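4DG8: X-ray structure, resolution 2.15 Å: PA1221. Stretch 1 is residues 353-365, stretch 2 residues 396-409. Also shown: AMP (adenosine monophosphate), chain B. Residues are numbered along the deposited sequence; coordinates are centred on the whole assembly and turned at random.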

# COMPACT_ATOMS: atom_id res chain seq x y z
N GLU A 353 11.26 26.88 2.27
CA GLU A 353 12.14 25.75 2.04
C GLU A 353 13.25 25.71 3.09
O GLU A 353 13.90 26.72 3.35
CB GLU A 353 12.73 25.88 0.63
CG GLU A 353 13.47 24.65 0.09
CD GLU A 353 13.85 24.81 -1.38
OE1 GLU A 353 13.02 25.33 -2.16
OE2 GLU A 353 14.98 24.43 -1.74
N ILE A 354 13.45 24.54 3.69
CA ILE A 354 14.57 24.35 4.60
C ILE A 354 15.74 23.85 3.79
O ILE A 354 15.70 22.76 3.21
CB ILE A 354 14.21 23.34 5.71
CG1 ILE A 354 13.09 23.89 6.59
CG2 ILE A 354 15.44 22.99 6.56
CD1 ILE A 354 12.60 22.91 7.63
N ALA A 355 16.78 24.68 3.70
CA ALA A 355 17.95 24.37 2.89
C ALA A 355 19.14 23.84 3.70
O ALA A 355 20.19 23.55 3.13
CB ALA A 355 18.36 25.59 2.07
N GLU A 356 18.98 23.72 5.01
CA GLU A 356 20.10 23.27 5.83
C GLU A 356 19.78 22.00 6.61
O GLU A 356 18.60 21.68 6.81
CB GLU A 356 20.50 24.37 6.80
CG GLU A 356 19.45 24.66 7.84
CD GLU A 356 19.12 26.13 7.93
OE1 GLU A 356 18.31 26.60 7.10
OE2 GLU A 356 19.66 26.81 8.83
N PRO A 357 20.82 21.28 7.05
CA PRO A 357 20.70 20.04 7.83
C PRO A 357 20.16 20.26 9.25
O PRO A 357 20.15 21.39 9.74
CB PRO A 357 22.15 19.53 7.90
CG PRO A 357 22.97 20.75 7.78
CD PRO A 357 22.23 21.63 6.81
N ASP A 358 19.71 19.18 9.88
CA ASP A 358 19.33 19.20 11.29
C ASP A 358 18.41 20.36 11.63
O ASP A 358 18.56 21.00 12.68
CB ASP A 358 20.57 19.24 12.19
CG ASP A 358 21.64 18.26 11.76
OD1 ASP A 358 21.41 17.03 11.87
OD2 ASP A 358 22.72 18.72 11.33
N ARG A 359 17.47 20.65 10.74
CA ARG A 359 16.41 21.59 11.01
C ARG A 359 15.11 20.94 10.54
O ARG A 359 14.93 20.69 9.35
CB ARG A 359 16.66 22.91 10.27
CG ARG A 359 15.80 24.07 10.73
CD ARG A 359 16.08 25.34 9.93
NE ARG A 359 14.88 26.17 9.83
CZ ARG A 359 14.54 26.86 8.75
NH1 ARG A 359 15.30 26.83 7.66
NH2 ARG A 359 13.43 27.59 8.75
N ALA A 360 14.20 20.66 11.48
CA ALA A 360 12.99 19.89 11.19
C ALA A 360 11.95 20.66 10.38
O ALA A 360 11.74 21.85 10.59
CB ALA A 360 12.37 19.36 12.48
N GLY A 361 11.30 19.96 9.46
CA GLY A 361 10.26 20.54 8.63
C GLY A 361 9.29 19.48 8.17
O GLY A 361 9.39 18.31 8.56
N GLU A 362 8.32 19.89 7.35
CA GLU A 362 7.37 18.95 6.79
C GLU A 362 7.78 18.56 5.36
O GLU A 362 8.18 19.41 4.56
CB GLU A 362 5.96 19.54 6.80
CG GLU A 362 4.94 18.68 6.07
CD GLU A 362 3.59 19.36 5.95
OE1 GLU A 362 3.49 20.57 6.23
OE2 GLU A 362 2.62 18.65 5.60
N ILE A 363 7.68 17.26 5.07
CA ILE A 363 7.97 16.74 3.74
C ILE A 363 6.85 17.11 2.78
O ILE A 363 5.67 16.92 3.07
CB ILE A 363 8.13 15.21 3.76
CG1 ILE A 363 9.33 14.79 4.61
CG2 ILE A 363 8.33 14.67 2.35
CD1 ILE A 363 9.42 13.25 4.76
N VAL A 364 7.23 17.66 1.63
CA VAL A 364 6.30 18.01 0.57
C VAL A 364 6.76 17.34 -0.72
O VAL A 364 7.93 17.43 -1.08
CB VAL A 364 6.28 19.53 0.34
CG1 VAL A 364 5.37 19.87 -0.83
CG2 VAL A 364 5.85 20.25 1.62
N ALA A 365 5.84 16.67 -1.41
CA ALA A 365 6.19 15.86 -2.56
C ALA A 365 5.62 16.47 -3.83
O ALA A 365 4.51 16.99 -3.84
CB ALA A 365 5.68 14.43 -2.39
N ARG A 396 2.30 21.49 -8.79
CA ARG A 396 1.40 20.75 -7.91
C ARG A 396 2.21 19.95 -6.89
O ARG A 396 3.26 19.38 -7.21
CB ARG A 396 0.49 19.85 -8.71
CG ARG A 396 -0.63 19.20 -7.91
CD ARG A 396 -1.70 18.69 -8.86
NE ARG A 396 -2.90 18.25 -8.15
CZ ARG A 396 -3.24 16.98 -7.95
NH1 ARG A 396 -2.48 15.98 -8.40
NH2 ARG A 396 -4.36 16.71 -7.30
N ALA A 397 1.71 19.93 -5.65
CA ALA A 397 2.43 19.35 -4.52
C ALA A 397 1.48 18.75 -3.48
O ALA A 397 0.36 19.23 -3.28
CB ALA A 397 3.33 20.41 -3.88
N TYR A 398 1.94 17.70 -2.82
CA TYR A 398 1.23 17.08 -1.72
C TYR A 398 2.02 17.25 -0.42
O TYR A 398 3.17 16.79 -0.32
CB TYR A 398 0.99 15.58 -2.00
CG TYR A 398 0.31 14.87 -0.84
CD1 TYR A 398 -1.05 15.06 -0.58
CD2 TYR A 398 1.03 14.04 0.01
CE1 TYR A 398 -1.67 14.43 0.50
CE2 TYR A 398 0.41 13.40 1.08
CZ TYR A 398 -0.95 13.60 1.32
OH TYR A 398 -1.57 12.96 2.38
N ARG A 399 1.41 17.93 0.55
CA ARG A 399 1.95 18.03 1.90
C ARG A 399 1.62 16.76 2.69
O ARG A 399 0.45 16.45 2.91
CB ARG A 399 1.34 19.24 2.61
CG ARG A 399 1.62 20.56 1.91
CD ARG A 399 0.83 21.70 2.53
NE ARG A 399 1.22 21.96 3.91
CZ ARG A 399 0.89 23.07 4.58
NH1 ARG A 399 0.17 24.02 3.98
NH2 ARG A 399 1.28 23.23 5.84
N THR A 400 2.65 16.04 3.12
CA THR A 400 2.47 14.70 3.65
C THR A 400 1.97 14.63 5.10
O THR A 400 1.39 13.62 5.52
CB THR A 400 3.79 13.91 3.60
OG1 THR A 400 4.78 14.64 4.33
CG2 THR A 400 4.27 13.69 2.16
N GLY A 401 2.23 15.69 5.86
CA GLY A 401 2.06 15.65 7.30
C GLY A 401 3.19 14.89 8.00
O GLY A 401 3.15 14.66 9.21
N ASP A 402 4.20 14.48 7.24
CA ASP A 402 5.37 13.84 7.83
C ASP A 402 6.47 14.87 8.14
O ASP A 402 6.77 15.76 7.33
CB ASP A 402 5.90 12.72 6.93
CG ASP A 402 4.95 11.54 6.84
OD1 ASP A 402 4.40 11.12 7.88
OD2 ASP A 402 4.76 11.03 5.72
N ARG A 403 7.07 14.74 9.31
CA ARG A 403 8.15 15.63 9.72
C ARG A 403 9.47 14.89 9.67
O ARG A 403 9.58 13.73 10.13
CB ARG A 403 7.91 16.19 11.14
CG ARG A 403 6.65 17.05 11.28
CD ARG A 403 6.81 18.09 12.39
NE ARG A 403 7.78 19.12 12.02
CZ ARG A 403 8.32 19.99 12.87
NH1 ARG A 403 7.99 19.94 14.16
NH2 ARG A 403 9.19 20.90 12.44
N ALA A 404 10.47 15.56 9.09
CA ALA A 404 11.81 15.01 8.97
C ALA A 404 12.85 16.13 9.02
O ALA A 404 12.51 17.31 9.21
CB ALA A 404 11.94 14.21 7.69
N ARG A 405 14.12 15.75 8.85
CA ARG A 405 15.25 16.67 8.82
C ARG A 405 16.28 16.09 7.86
O ARG A 405 16.32 14.87 7.66
CB ARG A 405 15.91 16.77 10.20
CG ARG A 405 16.69 15.50 10.55
CD ARG A 405 17.55 15.60 11.79
NE ARG A 405 18.01 14.27 12.18
CZ ARG A 405 19.17 13.73 11.83
NH1 ARG A 405 20.04 14.42 11.09
NH2 ARG A 405 19.48 12.50 12.23
N TYR A 406 17.10 16.95 7.27
CA TYR A 406 18.23 16.49 6.47
C TYR A 406 19.41 16.18 7.38
O TYR A 406 19.58 16.83 8.42
CB TYR A 406 18.69 17.57 5.49
CG TYR A 406 17.70 17.88 4.38
CD1 TYR A 406 17.43 16.96 3.38
CD2 TYR A 406 17.05 19.11 4.34
CE1 TYR A 406 16.54 17.25 2.36
CE2 TYR A 406 16.16 19.41 3.33
CZ TYR A 406 15.90 18.48 2.34
OH TYR A 406 15.01 18.79 1.32
N ASP A 407 20.21 15.19 7.00
CA ASP A 407 21.53 15.01 7.63
C ASP A 407 22.58 15.75 6.81
O ASP A 407 22.25 16.41 5.81
CB ASP A 407 21.90 13.54 7.80
CG ASP A 407 22.02 12.79 6.48
OD1 ASP A 407 22.20 13.43 5.42
OD2 ASP A 407 21.94 11.53 6.51
N GLU A 408 23.84 15.63 7.22
CA GLU A 408 24.94 16.33 6.54
C GLU A 408 25.13 15.88 5.09
O GLU A 408 25.80 16.56 4.32
CB GLU A 408 26.25 16.17 7.32
CG GLU A 408 26.82 14.74 7.34
CD GLU A 408 26.00 13.76 8.20
OE1 GLU A 408 25.57 14.16 9.30
OE2 GLU A 408 25.81 12.61 7.76
N GLN A 409 24.54 14.75 4.71
CA GLN A 409 24.64 14.25 3.34
C GLN A 409 23.46 14.64 2.44
O GLN A 409 23.36 14.17 1.31
CB GLN A 409 24.82 12.74 3.31
CG GLN A 409 26.15 12.27 3.85
CD GLN A 409 26.26 10.77 3.88
OE1 GLN A 409 26.21 10.11 2.84
NE2 GLN A 409 26.39 10.21 5.08
P AMP B . 0.57 4.49 3.55
O1P AMP B . -0.51 3.55 4.06
O2P AMP B . 1.66 3.92 2.65
O3P AMP B . -0.14 5.64 2.87
O5' AMP B . 1.25 5.23 4.78
C5' AMP B . 2.11 6.33 4.57
C4' AMP B . 2.69 6.84 5.87
O4' AMP B . 3.39 5.77 6.56
C3' AMP B . 3.72 7.94 5.73
O3' AMP B . 3.14 9.23 5.54
C2' AMP B . 4.51 7.81 7.03
O2' AMP B . 3.80 8.41 8.11
C1' AMP B . 4.52 6.30 7.23
N9 AMP B . 5.74 5.67 6.66
C8 AMP B . 5.78 5.01 5.48
N7 AMP B . 7.02 4.54 5.21
C5 AMP B . 7.82 4.90 6.23
C6 AMP B . 9.26 4.73 6.57
N6 AMP B . 10.10 4.07 5.76
N1 AMP B . 9.70 5.25 7.74
C2 AMP B . 8.86 5.91 8.56
N3 AMP B . 7.55 6.11 8.31
C4 AMP B . 6.97 5.64 7.18
O HOH W 1 14.05 21.35 0.90
O HOH W 2 17.10 19.66 7.87

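Backbone hydrogen bonds hold the two stretches together as antiparallel neighbours in a sheet. At one end A365 and Y398 exchange a reciprocal pair, A365 N to Y398 O and Y398 N to A365 O, both 2.9 Å. Farther along, G361 N donates to A404 O at 2.9 Å and A404 N returns a bond to G361 O at 3.0 Å. Beyond the strand, D358 N reaches Y406 O at 2.8 Å in an almost straight bond.

Between these pairs the register slips by two residues, a beta bulge. I363 bridges it: its N donates to D402 O (2.9 Å), while its O accepts from both T400 N (3.1 Å) and T400 OG1 (2.8 Å). Threonine suits this site because its hydroxyl also accepts, taking D402 N to T400 OG1 at 3.0 Å, and so ties the bulge together. G401 has a positive phi of 76°, a conformation that glycine adopts easily.

E362 extends its carboxylate over the bulge, where OE2 accepts from G401 N at 3.0 Å and OE1 forms a salt bridge with R399 NH2; at 3.5 Å its hydrogen bond is weak. D358 has its CA-to-CB bond directed away, yet its side-chain end comes back so that OD1 meets R405 NH1 at 3.0 Å in a second salt bridge.

Apolar contacts are small and close: V364 CG1 lies 3.7 Å from A397 CB, and I363 CD1 lies 4.0 Å from A404 CB. The alanine methyls pack directly against these branched side chains.

Water 2 donates to E356 O (2.7 Å) and accepts from Y406 N (2.8 Å), linking backbone groups that do not meet directly.

D402 also serves the ligand: its OD1 and OD2 accept from AMP O2' (2.8 Å) and O3' (a very short 2.4 Å), a carboxylate matched to the ribose diol.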